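Local coordinates for multifunctional non-homologous end joining DNA repair protein LigD (Mycobacterium tuberculosis, PDB 2IRU) that probably joins broken DNA ends with its partner Ku in non-homologous end joining, its polymerase domain, the part described here, adding nucleotides before the break is sealed, at residues Ser80-Ala85 with Gly127-Gly132; Pro172-Ser177 with Pro266-Leu271; Val254-Thr259 with Asp274-Arg279. One frame throughout, in Å; residues are numbered along the deposited sequence.

Interaction 1 (Ser80-Ala85 with Gly127-Gly132); sequences SRATVA and GELNPG
The puckered pyrrolidine ring of Pro131 turns its CG corner to the Val84 side chain and its CD corner to the backbone of Thr83. Val84 CG1 reaches Pro131 CG at 3.9 Å, the two side chains crossing obliquely, while Thr83 O stands 4.1 Å from Pro131 CD. The flat carboxamide of Asn130 is approached at its OD1 end by a water that also donates to Thr83 O; further acceptors nearby compete for its two protons, so either bond may be held only part of the time. A second bridge is clearer: Thr83 N donates to a water, which in turn donates to Leu129 O at 2.7 Å. Water thus fills in where the backbones are too far apart to pair directly.

Ala82 and Leu129 form the apolar half of the contact. Leu129 CB, carried toward the strand by the backbone, lies 3.7 Å from Ala82 CB. CG is anti to the carbonyl carbon (chi1 -60°), and CD1 beyond it also touches that methyl. Leu129 CD1 is 3.8 Å from Arg81 O as well. Alanine suits this place because its small side chain lets the strands come near, and beta-branched Val84 fits an extended backbone while offering a methyl to the proline.

The strand segments pass 6.4 Å apart at 63° and belong to different sheets. Strand 80-84 is hydrogen-bonded to strand 91-95, with Thr83 OG1 bound to Thr92 OG1. Strand 129-143 pairs with strand 118-122 through Asn130 and Gly132; Pro131, which has no N-H to give, falls between these two bonded residues. Phe120 touches both Ala82 and Val84, and Trp118 touches Val84 and Pro131, so strand 118-122 ties the two sheets together at the protein surface.

Interaction 2 (Pro172-Ser177 with Pro266-Leu271); sequences PVTSGS and PALRQL
Thr174 ends strand 171-174 facing Leu268 and Gln270, just before the ST turn at Ser175-Ser177, whose residues probably bind the substrate used in polymerisation. Its two branches divide the work. The methyl CG2 meets Leu268 CD2 tip to tip at 4.1 Å, whereas OG1 shares a water with Gln270 OE1 and Leu271 N and is bonded to Arg258 NH1 as well; threonine supplies both functions from one small side chain.

Ser175 points away from Gln270, and its OG accepts from Ser177 N at 3.1 Å, closing the turn; Gly179 O is a further partner of that hydroxyl.

Gly176 has a positive phi of 89°, a conformation that glycine takes up easily, and its N donates to Gln270 OE1 at 2.7 Å. The bond is bent, and the donor lies well above the carboxamide plane. Gln270 is long enough to reach the turn from its own loop and folds at chi2 (-61°), which swings CD round toward Gly176. The water may donate to OE1 as well, though it has other acceptors in reach.

Ser177 closes the walk with its carbonyl: Ser177 O rests 3.6 Å from the aliphatic CG of Gln270.

Interaction 3 (Val254-Thr259 with Asp274-Arg279); sequences VAAPRT and DEVLTR
Val254 and Val276 meet tip to tip in the close-packed part of this contact, where a single methyl of the helix residue does nearly all the touching. Val276 CG2 lies 3.7 Å from Val254 CB and also reaches both methyls of that valine. Val276 CG2 is also 3.9 Å from Ala256 CB. Val276 CG1 is anti to its own backbone N (chi1 169°), leaving CG2 anti to the carbonyl carbon as the branch that meets the strand. Compact, apolar residues suit this buried junction, over which Tyr35 of helix 29-47 packs against both valines.

One helical turn further on, the contact becomes polar and includes water. Arg279 NH2 donates to Pro257 O at 3.0 Å, on a lone pair of the carbonyl and near the guanidinium plane. A water in that plane accepts from Arg279 NE and donates to the same Pro257 O, so the carbonyl receives two bonds. Arginine suits the place because it is long and carries NE and NH2 on one edge: NH2 bonds the carbonyl directly and NE through the water. Arg258 crosses Arg279 at about a right angle, its NE over one face of the Arg279 guanidinium, with Arg258 NE and Arg279 NH2 3.9 Å apart. The likely repulsion is probably eased by Glu262, which forms a salt bridge with Arg279 NH1 and a weak, long ion pair with Arg258 NE; Arg258 NH1 is bound to Thr174 OG1 and Arg269 O.

Helix 273-283 is thus packed on strand 253-257 of the mixed sheet of the primase-polymerase domain, through valine contacts at one end and the Arg279-Pro257 bond at the other.

All three interactions lie in the primase-polymerase domain and reach the same mixed sheet. Interaction 1 closes along the chain before the others open and sits on the opposite side of the chain's centre, about 33 Å from interaction 2 and 31 Å from interaction 3, centre to centre. Interactions 2 and 3 alternate along the sequence and touch, their centres about 9 Å apart. Strands 171-174 and 253-257 are sheet neighbours, and Arg269 NH2 bridges to Glu275 OE2 at 2.6 Å. The putative nucleotide-binding turn at 175-177 is therefore connected through the sheet and the 266-271 loop to helix 273-283, whereas interaction 1 joins two sheets at a distant surface.

Interaction 1 (Ser80-Ala85 with Gly127-Gly132)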
ATOM      1  N   SER A  80     -11.859  -6.020 -14.001  1.00  6.15           N
ATOM      2  CA  SER A  80     -12.091  -7.171 -13.125  1.00  7.11           C
ATOM      3  C   SER A  80     -12.729  -6.695 -11.813  1.00  6.22           C
ATOM      4  O   SER A  80     -12.504  -5.561 -11.365  1.00  7.71           O
ATOM      5  CB  SER A  80     -10.781  -7.894 -12.861  1.00  7.74           C
ATOM      6  OG  SER A  80     -10.282  -8.398 -14.091  1.00 10.51           O
ATOM      7  N   ARG A  81     -13.548  -7.566 -11.211  1.00  7.92           N
ATOM      8  CA  ARG A  81     -14.173  -7.255  -9.939  1.00  7.53           C
ATOM      9  C   ARG A  81     -14.514  -8.528  -9.188  1.00  7.18           C
ATOM     10  O   ARG A  81     -14.680  -9.613  -9.773  1.00  6.20           O
ATOM     11  CB  ARG A  81     -15.427  -6.401 -10.111  1.00  8.44           C
ATOM     12  CG  ARG A  81     -16.545  -7.135 -10.875  1.00  7.96           C
ATOM     13  CD  ARG A  81     -17.427  -6.123 -11.584  1.00 14.19           C
ATOM     14  NE  ARG A  81     -16.755  -5.506 -12.733  1.00 12.94           N
ATOM     15  CZ  ARG A  81     -17.132  -4.353 -13.295  1.00 14.25           C
ATOM     16  NH1 ARG A  81     -18.169  -3.665 -12.812  1.00 11.17           N
ATOM     17  NH2 ARG A  81     -16.447  -3.856 -14.322  1.00 11.31           N
ATOM     18  N   ALA A  82     -14.647  -8.377  -7.874  1.00  6.58           N
ATOM     19  CA  ALA A  82     -15.028  -9.499  -7.047  1.00  6.28           C
ATOM     20  C   ALA A  82     -15.643  -9.017  -5.745  1.00  7.34           C
ATOM     21  O   ALA A  82     -15.432  -7.879  -5.349  1.00  6.98           O
ATOM     22  CB  ALA A  82     -13.852 -10.431  -6.812  1.00  7.31           C
ATOM     23  N   THR A  83     -16.397  -9.906  -5.085  1.00  8.69           N
ATOM     24  CA  THR A  83     -17.264  -9.506  -3.992  1.00  9.80           C
ATOM     25  C   THR A  83     -16.729 -10.007  -2.638  1.00 10.89           C
ATOM     26  O   THR A  83     -16.270 -11.163  -2.529  1.00 11.46           O
ATOM     27  CB  THR A  83     -18.691 -10.044  -4.250  1.00 10.86           C
ATOM     28  OG1 THR A  83     -19.117  -9.618  -5.553  1.00 11.76           O
ATOM     29  CG2 THR A  83     -19.665  -9.552  -3.217  1.00 10.71           C
ATOM     30  N   VAL A  84     -16.775  -9.132  -1.639  1.00 11.69           N
ATOM     31  CA  VAL A  84     -16.468  -9.509  -0.244  1.00 14.00           C
ATOM     32  C   VAL A  84     -17.726  -9.374   0.607  1.00 15.38           C
ATOM     33  O   VAL A  84     -18.437  -8.364   0.532  1.00 14.25           O
ATOM     34  CB  VAL A  84     -15.360  -8.614   0.348  1.00 14.84           C
ATOM     35  CG1 VAL A  84     -14.812  -9.245   1.645  1.00 15.37           C
ATOM     36  CG2 VAL A  84     -14.257  -8.390  -0.678  1.00 15.26           C
ATOM     37  N   ALA A  85     -18.012 -10.391   1.424  1.00 17.26           N
ATOM     38  CA  ALA A  85     -19.224 -10.377   2.239  1.00 20.71           C
ATOM     39  C   ALA A  85     -18.886 -10.001   3.672  1.00 22.55           C
ATOM     40  O   ALA A  85     -18.488 -10.856   4.459  1.00 23.63           O
ATOM     41  CB  ALA A  85     -19.940 -11.732   2.182  1.00 20.25           C
ATOM     42  N   GLY A 127     -15.303 -21.384 -10.160  1.00 24.62           N
ATOM     43  CA  GLY A 127     -14.348 -20.367 -10.583  1.00 24.22           C
ATOM     44  C   GLY A 127     -14.695 -18.992 -10.042  1.00 23.79           C
ATOM     45  O   GLY A 127     -14.059 -17.997 -10.415  1.00 24.54           O
ATOM     46  N   GLU A 128     -15.705 -18.933  -9.170  1.00 22.59           N
ATOM     47  CA  GLU A 128     -16.114 -17.678  -8.527  1.00 21.81           C
ATOM     48  C   GLU A 128     -15.020 -17.213  -7.571  1.00 19.46           C
ATOM     49  O   GLU A 128     -14.431 -18.028  -6.870  1.00 19.07           O
ATOM     50  CB  GLU A 128     -17.432 -17.843  -7.763  1.00 21.38           C
ATOM     51  CG  GLU A 128     -17.413 -18.877  -6.624  1.00 23.57           C
ATOM     52  CD  GLU A 128     -18.809 -19.231  -6.140  1.00 24.56           C
ATOM     53  OE1 GLU A 128     -19.610 -18.292  -5.909  1.00 29.36           O
ATOM     54  OE2 GLU A 128     -19.119 -20.444  -6.009  1.00 28.25           O
ATOM     55  N   LEU A 129     -14.766 -15.905  -7.559  1.00 18.05           N
ATOM     56  CA  LEU A 129     -13.700 -15.321  -6.728  1.00 16.48           C
ATOM     57  C   LEU A 129     -14.157 -15.048  -5.287  1.00 15.56           C
ATOM     58  O   LEU A 129     -15.118 -14.324  -5.057  1.00 15.83           O
ATOM     59  CB  LEU A 129     -13.148 -14.042  -7.386  1.00 16.60           C
ATOM     60  CG  LEU A 129     -12.518 -14.127  -8.788  1.00 16.96           C
ATOM     61  CD1 LEU A 129     -12.476 -12.753  -9.461  1.00 18.64           C
ATOM     62  CD2 LEU A 129     -11.123 -14.738  -8.774  1.00 17.26           C
ATOM     63  N   ASN A 130     -13.468 -15.650  -4.319  1.00 13.77           N
ATOM     64  CA  ASN A 130     -13.749 -15.441  -2.893  1.00 13.34           C
ATOM     65  C   ASN A 130     -12.470 -15.059  -2.163  1.00 11.48           C
ATOM     66  O   ASN A 130     -11.396 -15.457  -2.600  1.00  9.87           O
ATOM     67  CB  ASN A 130     -14.315 -16.721  -2.257  1.00 13.56           C
ATOM     68  CG  ASN A 130     -15.700 -17.060  -2.751  1.00 17.03           C
ATOM     69  OD1 ASN A 130     -16.580 -16.198  -2.818  1.00 21.08           O
ATOM     70  ND2 ASN A 130     -15.905 -18.327  -3.120  1.00 19.81           N
ATOM     71  N   PRO A 131     -12.566 -14.268  -1.065  1.00 11.44           N
ATOM     72  CA  PRO A 131     -11.325 -13.929  -0.358  1.00 11.49           C
ATOM     73  C   PRO A 131     -10.576 -15.188   0.038  1.00 11.17           C
ATOM     74  O   PRO A 131     -11.203 -16.162   0.473  1.00 11.35           O
ATOM     75  CB  PRO A 131     -11.808 -13.163   0.887  1.00 12.30           C
ATOM     76  CG  PRO A 131     -13.124 -12.535   0.437  1.00 12.70           C
ATOM     77  CD  PRO A 131     -13.747 -13.615  -0.460  1.00 10.79           C
ATOM     78  N   GLY A 132      -9.260 -15.168  -0.145  1.00 10.64           N
ATOM     79  CA  GLY A 132      -8.407 -16.295   0.178  1.00 10.85           C
ATOM     80  C   GLY A 132      -7.458 -15.893   1.312  1.00 10.70           C
ATOM     81  O   GLY A 132      -7.656 -14.868   1.970  1.00 10.39           O
TER
HETATM   82  O   HOH W   1     -16.663 -12.482  -6.298  1.00 19.23           O
HETATM   83  O   HOH W   2     -17.164 -13.707  -2.753  1.00 34.32           O

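Interaction 2 (Pro172-Ser177 with Pro266-Leu271)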
ATOM      1  N   PRO A 172      11.307  -2.967   2.936  1.00 10.46           N
ATOM      2  CA  PRO A 172      10.762  -1.696   3.401  1.00  9.77           C
ATOM      3  C   PRO A 172      10.171  -0.818   2.315  1.00  9.89           C
ATOM      4  O   PRO A 172      10.638  -0.812   1.186  1.00  8.72           O
ATOM      5  CB  PRO A 172      11.983  -0.987   4.015  1.00 10.30           C
ATOM      6  CG  PRO A 172      13.191  -1.582   3.302  1.00  9.24           C
ATOM      7  CD  PRO A 172      12.750  -2.873   2.611  1.00 11.17           C
ATOM      8  N   VAL A 173       9.146  -0.079   2.698  1.00  9.29           N
ATOM      9  CA  VAL A 173       8.465   0.824   1.778  1.00  9.86           C
ATOM     10  C   VAL A 173       8.113   2.083   2.558  1.00  8.64           C
ATOM     11  O   VAL A 173       7.286   2.033   3.493  1.00  9.43           O
ATOM     12  CB  VAL A 173       7.152   0.204   1.209  1.00  9.65           C
ATOM     13  CG1 VAL A 173       6.495   1.206   0.277  1.00 10.33           C
ATOM     14  CG2 VAL A 173       7.431  -1.100   0.464  1.00 11.35           C
ATOM     15  N   THR A 174       8.751   3.205   2.228  1.00  8.05           N
ATOM     16  CA  THR A 174       8.408   4.457   2.925  1.00  8.45           C
ATOM     17  C   THR A 174       6.999   4.814   2.434  1.00  8.67           C
ATOM     18  O   THR A 174       6.735   4.731   1.241  1.00  9.51           O
ATOM     19  CB  THR A 174       9.438   5.579   2.732  1.00  9.01           C
ATOM     20  OG1 THR A 174       9.834   5.709   1.357  1.00  7.27           O
ATOM     21  CG2 THR A 174      10.696   5.279   3.611  1.00  6.01           C
ATOM     22  N   SER A 175       6.120   5.157   3.351  1.00  8.23           N
ATOM     23  CA  SER A 175       4.679   5.274   3.037  1.00  9.09           C
ATOM     24  C   SER A 175       4.300   6.470   2.183  1.00  8.94           C
ATOM     25  O   SER A 175       3.175   6.487   1.664  1.00  8.86           O
ATOM     26  CB  SER A 175       3.849   5.364   4.333  1.00  9.02           C
ATOM     27  OG  SER A 175       4.025   6.615   4.943  1.00  9.90           O
ATOM     28  N   GLY A 176       5.177   7.478   2.046  1.00  9.08           N
ATOM     29  CA  GLY A 176       4.839   8.742   1.372  1.00 10.25           C
ATOM     30  C   GLY A 176       4.248   9.776   2.313  1.00 11.54           C
ATOM     31  O   GLY A 176       4.146  10.942   1.972  1.00 10.34           O
ATOM     32  N   SER A 177       3.854   9.323   3.502  1.00 13.38           N
ATOM     33  CA  SER A 177       3.311  10.194   4.537  1.00 17.17           C
ATOM     34  C   SER A 177       4.330  10.365   5.649  1.00 18.38           C
ATOM     35  O   SER A 177       5.211  11.209   5.551  1.00 19.29           O
ATOM     36  CB  SER A 177       1.992   9.612   5.067  1.00 17.93           C
ATOM     37  OG  SER A 177       1.003   9.695   4.069  1.00 23.39           O
ATOM     38  N   PRO A 266      20.544   9.224   7.678  1.00 22.47           N
ATOM     39  CA  PRO A 266      19.896  10.122   8.644  1.00 22.60           C
ATOM     40  C   PRO A 266      19.029  11.185   7.958  1.00 22.39           C
ATOM     41  O   PRO A 266      18.111  11.730   8.577  1.00 22.64           O
ATOM     42  CB  PRO A 266      21.078  10.772   9.377  1.00 22.67           C
ATOM     43  CG  PRO A 266      22.245  10.595   8.474  1.00 22.57           C
ATOM     44  CD  PRO A 266      22.014   9.311   7.746  1.00 22.42           C
ATOM     45  N   ALA A 267      19.322  11.450   6.686  1.00 22.19           N
ATOM     46  CA  ALA A 267      18.543  12.372   5.863  1.00 22.04           C
ATOM     47  C   ALA A 267      17.433  11.656   5.102  1.00 22.08           C
ATOM     48  O   ALA A 267      16.915  12.210   4.131  1.00 22.15           O
ATOM     49  CB  ALA A 267      19.444  13.092   4.870  1.00 22.02           C
ATOM     50  N   LEU A 268      17.091  10.432   5.512  1.00 21.84           N
ATOM     51  CA  LEU A 268      16.009   9.697   4.851  1.00 21.28           C
ATOM     52  C   LEU A 268      14.743  10.547   4.799  1.00 20.74           C
ATOM     53  O   LEU A 268      14.334  11.177   5.779  1.00 20.23           O
ATOM     54  CB  LEU A 268      15.722   8.330   5.497  1.00 22.29           C
ATOM     55  CG  LEU A 268      14.634   7.462   4.815  1.00 22.67           C
ATOM     56  CD1 LEU A 268      15.181   6.614   3.682  1.00 24.31           C
ATOM     57  CD2 LEU A 268      13.963   6.545   5.794  1.00 25.81           C
ATOM     58  N   ARG A 269      14.142  10.585   3.621  1.00 19.94           N
ATOM     59  CA  ARG A 269      12.915  11.317   3.441  1.00 19.21           C
ATOM     60  C   ARG A 269      12.004  10.563   2.497  1.00 17.97           C
ATOM     61  O   ARG A 269      12.420   9.595   1.856  1.00 17.42           O
ATOM     62  CB  ARG A 269      13.202  12.693   2.863  1.00 19.35           C
ATOM     63  CG  ARG A 269      13.988  12.633   1.583  1.00 20.86           C
ATOM     64  CD  ARG A 269      14.018  13.981   0.910  1.00 23.76           C
ATOM     65  NE  ARG A 269      14.795  13.937  -0.322  1.00 25.00           N
ATOM     66  CZ  ARG A 269      14.365  13.462  -1.490  1.00 25.17           C
ATOM     67  NH1 ARG A 269      13.124  12.949  -1.640  1.00 22.08           N
ATOM     68  NH2 ARG A 269      15.203  13.497  -2.527  1.00 27.97           N
ATOM     69  N   GLN A 270      10.764  11.031   2.410  1.00 16.62           N
ATOM     70  CA  GLN A 270       9.795  10.444   1.479  1.00 14.59           C
ATOM     71  C   GLN A 270      10.196  10.807   0.041  1.00 14.75           C
ATOM     72  O   GLN A 270      10.778  11.889  -0.185  1.00 16.23           O
ATOM     73  CB  GLN A 270       8.404  10.988   1.783  1.00 14.81           C
ATOM     74  CG  GLN A 270       7.958  10.749   3.220  1.00 12.99           C
ATOM     75  CD  GLN A 270       7.897   9.265   3.573  1.00 14.00           C
ATOM     76  OE1 GLN A 270       7.658   8.405   2.710  1.00 13.84           O
ATOM     77  NE2 GLN A 270       8.112   8.964   4.861  1.00 13.71           N
ATOM     78  N   LEU A 271       9.874   9.935  -0.915  1.00 14.06           N
ATOM     79  CA  LEU A 271      10.236  10.187  -2.307  1.00 13.14           C
ATOM     80  C   LEU A 271       9.061  10.688  -3.134  1.00 13.08           C
ATOM     81  O   LEU A 271       7.918  10.321  -2.876  1.00 12.42           O
ATOM     82  CB  LEU A 271      10.823   8.930  -2.956  1.00 13.46           C
ATOM     83  CG  LEU A 271      12.063   8.315  -2.313  1.00 13.13           C
ATOM     84  CD1 LEU A 271      12.374   7.021  -3.022  1.00 17.55           C
ATOM     85  CD2 LEU A 271      13.273   9.261  -2.337  1.00 16.41           C
TER
HETATM   86  O   HOH W   3       8.337   7.580   0.141  1.00 11.87           O

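Interaction 3 (Val254-Thr259 with Asp274-Arg279)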
ATOM      1  N   VAL A 254       5.122   9.208  -2.766  1.00  9.96           N
ATOM      2  CA  VAL A 254       4.720   7.845  -3.148  1.00  9.95           C
ATOM      3  C   VAL A 254       5.040   6.831  -2.039  1.00 10.41           C
ATOM      4  O   VAL A 254       6.035   7.016  -1.292  1.00  9.14           O
ATOM      5  CB  VAL A 254       5.522   7.424  -4.454  1.00 10.51           C
ATOM      6  CG1 VAL A 254       5.335   5.947  -4.813  1.00 10.35           C
ATOM      7  CG2 VAL A 254       5.100   8.303  -5.658  1.00 10.71           C
ATOM      8  N   ALA A 255       4.228   5.763  -1.985  1.00  9.01           N
ATOM      9  CA  ALA A 255       4.569   4.614  -1.152  1.00 10.33           C
ATOM     10  C   ALA A 255       5.746   3.889  -1.855  1.00 10.69           C
ATOM     11  O   ALA A 255       5.535   3.001  -2.727  1.00 10.99           O
ATOM     12  CB  ALA A 255       3.320   3.741  -0.993  1.00 10.03           C
ATOM     13  N   ALA A 256       6.978   4.290  -1.525  1.00  9.47           N
ATOM     14  CA  ALA A 256       8.149   3.962  -2.370  1.00  9.00           C
ATOM     15  C   ALA A 256       8.990   2.818  -1.772  1.00 10.36           C
ATOM     16  O   ALA A 256       9.485   2.974  -0.639  1.00 10.39           O
ATOM     17  CB  ALA A 256       9.056   5.187  -2.587  1.00  9.34           C
ATOM     18  N   PRO A 257       9.184   1.707  -2.529  1.00 11.84           N
ATOM     19  CA  PRO A 257      10.134   0.694  -2.030  1.00 11.50           C
ATOM     20  C   PRO A 257      11.537   1.258  -1.881  1.00 11.81           C
ATOM     21  O   PRO A 257      12.007   2.073  -2.727  1.00 12.32           O
ATOM     22  CB  PRO A 257      10.128  -0.397  -3.122  1.00 11.93           C
ATOM     23  CG  PRO A 257       8.803  -0.267  -3.787  1.00 12.22           C
ATOM     24  CD  PRO A 257       8.537   1.269  -3.777  1.00 11.64           C
ATOM     25  N   ARG A 258      12.205   0.809  -0.811  1.00 11.41           N
ATOM     26  CA  ARG A 258      13.568   1.246  -0.498  1.00 12.68           C
ATOM     27  C   ARG A 258      14.455   0.026  -0.266  1.00 13.69           C
ATOM     28  O   ARG A 258      13.960  -1.097  -0.054  1.00 13.76           O
ATOM     29  CB  ARG A 258      13.598   2.127   0.769  1.00 12.60           C
ATOM     30  CG  ARG A 258      12.551   3.261   0.792  1.00 14.39           C
ATOM     31  CD  ARG A 258      12.669   4.228  -0.397  1.00 14.82           C
ATOM     32  NE  ARG A 258      13.754   5.207  -0.248  1.00 15.42           N
ATOM     33  CZ  ARG A 258      13.634   6.387   0.370  1.00 16.22           C
ATOM     34  NH1 ARG A 258      12.485   6.751   0.944  1.00 13.61           N
ATOM     35  NH2 ARG A 258      14.670   7.216   0.416  1.00 19.49           N
ATOM     36  N   THR A 259      15.763   0.260  -0.345  1.00 13.42           N
ATOM     37  CA  THR A 259      16.743  -0.717   0.167  1.00 14.67           C
ATOM     38  C   THR A 259      16.975  -0.519   1.677  1.00 14.43           C
ATOM     39  O   THR A 259      16.766   0.579   2.237  1.00 14.26           O
ATOM     40  CB  THR A 259      18.096  -0.598  -0.554  1.00 15.06           C
ATOM     41  OG1 THR A 259      18.720   0.627  -0.171  1.00 16.95           O
ATOM     42  CG2 THR A 259      17.927  -0.615  -2.083  1.00 15.70           C
ATOM     43  N   ASP A 274       8.338  11.613  -9.362  1.00 13.55           N
ATOM     44  CA  ASP A 274       9.390  11.724 -10.377  1.00 14.29           C
ATOM     45  C   ASP A 274      10.645  10.924 -10.004  1.00 13.82           C
ATOM     46  O   ASP A 274      11.232  10.253 -10.862  1.00 13.58           O
ATOM     47  CB  ASP A 274       9.698  13.180 -10.690  1.00 15.10           C
ATOM     48  CG  ASP A 274      10.112  13.962  -9.462  1.00 18.04           C
ATOM     49  OD1 ASP A 274       9.269  14.174  -8.557  1.00 20.62           O
ATOM     50  OD2 ASP A 274      11.281  14.372  -9.410  1.00 24.07           O
ATOM     51  N   GLU A 275      10.987  10.933  -8.720  1.00 13.31           N
ATOM     52  CA  GLU A 275      12.133  10.168  -8.233  1.00 14.44           C
ATOM     53  C   GLU A 275      11.888   8.664  -8.348  1.00 13.79           C
ATOM     54  O   GLU A 275      12.803   7.878  -8.699  1.00 14.06           O
ATOM     55  CB  GLU A 275      12.421  10.545  -6.775  1.00 13.68           C
ATOM     56  CG  GLU A 275      12.746  12.013  -6.528  1.00 15.86           C
ATOM     57  CD  GLU A 275      13.038  12.264  -5.066  1.00 17.55           C
ATOM     58  OE1 GLU A 275      12.074  12.350  -4.272  1.00 17.17           O
ATOM     59  OE2 GLU A 275      14.253  12.387  -4.708  1.00 23.87           O
ATOM     60  N   VAL A 276      10.649   8.257  -8.069  1.00 13.92           N
ATOM     61  CA  VAL A 276      10.282   6.830  -8.138  1.00 14.02           C
ATOM     62  C   VAL A 276      10.463   6.327  -9.564  1.00 13.13           C
ATOM     63  O   VAL A 276      10.990   5.218  -9.795  1.00 13.22           O
ATOM     64  CB  VAL A 276       8.848   6.616  -7.620  1.00 14.45           C
ATOM     65  CG1 VAL A 276       8.348   5.187  -7.940  1.00 16.10           C
ATOM     66  CG2 VAL A 276       8.821   6.911  -6.082  1.00 15.31           C
ATOM     67  N   LEU A 277      10.028   7.126 -10.530  1.00 13.56           N
ATOM     68  CA  LEU A 277      10.201   6.754 -11.944  1.00 12.73           C
ATOM     69  C   LEU A 277      11.684   6.544 -12.312  1.00 13.80           C
ATOM     70  O   LEU A 277      12.051   5.567 -12.985  1.00 14.39           O
ATOM     71  CB  LEU A 277       9.549   7.824 -12.803  1.00 13.39           C
ATOM     72  CG  LEU A 277       8.004   7.773 -12.807  1.00 11.79           C
ATOM     73  CD1 LEU A 277       7.478   8.998 -13.623  1.00 12.67           C
ATOM     74  CD2 LEU A 277       7.393   6.460 -13.401  1.00 15.27           C
ATOM     75  N   THR A 278      12.528   7.483 -11.876  1.00 12.56           N
ATOM     76  CA  THR A 278      13.981   7.415 -12.140  1.00 13.48           C
ATOM     77  C   THR A 278      14.574   6.134 -11.519  1.00 13.19           C
ATOM     78  O   THR A 278      15.383   5.429 -12.138  1.00 13.59           O
ATOM     79  CB  THR A 278      14.653   8.672 -11.611  1.00 13.12           C
ATOM     80  OG1 THR A 278      14.129   9.784 -12.357  1.00 15.15           O
ATOM     81  CG2 THR A 278      16.185   8.637 -11.793  1.00 15.40           C
ATOM     82  N   ARG A 279      14.123   5.834 -10.314  1.00 12.59           N
ATOM     83  CA  ARG A 279      14.589   4.647  -9.579  1.00 13.24           C
ATOM     84  C   ARG A 279      14.196   3.347 -10.307  1.00 13.35           C
ATOM     85  O   ARG A 279      15.018   2.420 -10.426  1.00 13.78           O
ATOM     86  CB  ARG A 279      14.046   4.671  -8.162  1.00 12.53           C
ATOM     87  CG  ARG A 279      14.756   5.763  -7.296  1.00 12.68           C
ATOM     88  CD  ARG A 279      13.961   6.121  -6.056  1.00 13.62           C
ATOM     89  NE  ARG A 279      13.847   4.960  -5.168  1.00 14.98           N
ATOM     90  CZ  ARG A 279      14.801   4.541  -4.338  1.00 18.20           C
ATOM     91  NH1 ARG A 279      15.979   5.191  -4.218  1.00 15.82           N
ATOM     92  NH2 ARG A 279      14.567   3.449  -3.607  1.00 17.07           N
TER
HETATM   93  O   HOH W   4      11.334   3.649  -4.871  1.00 14.43           O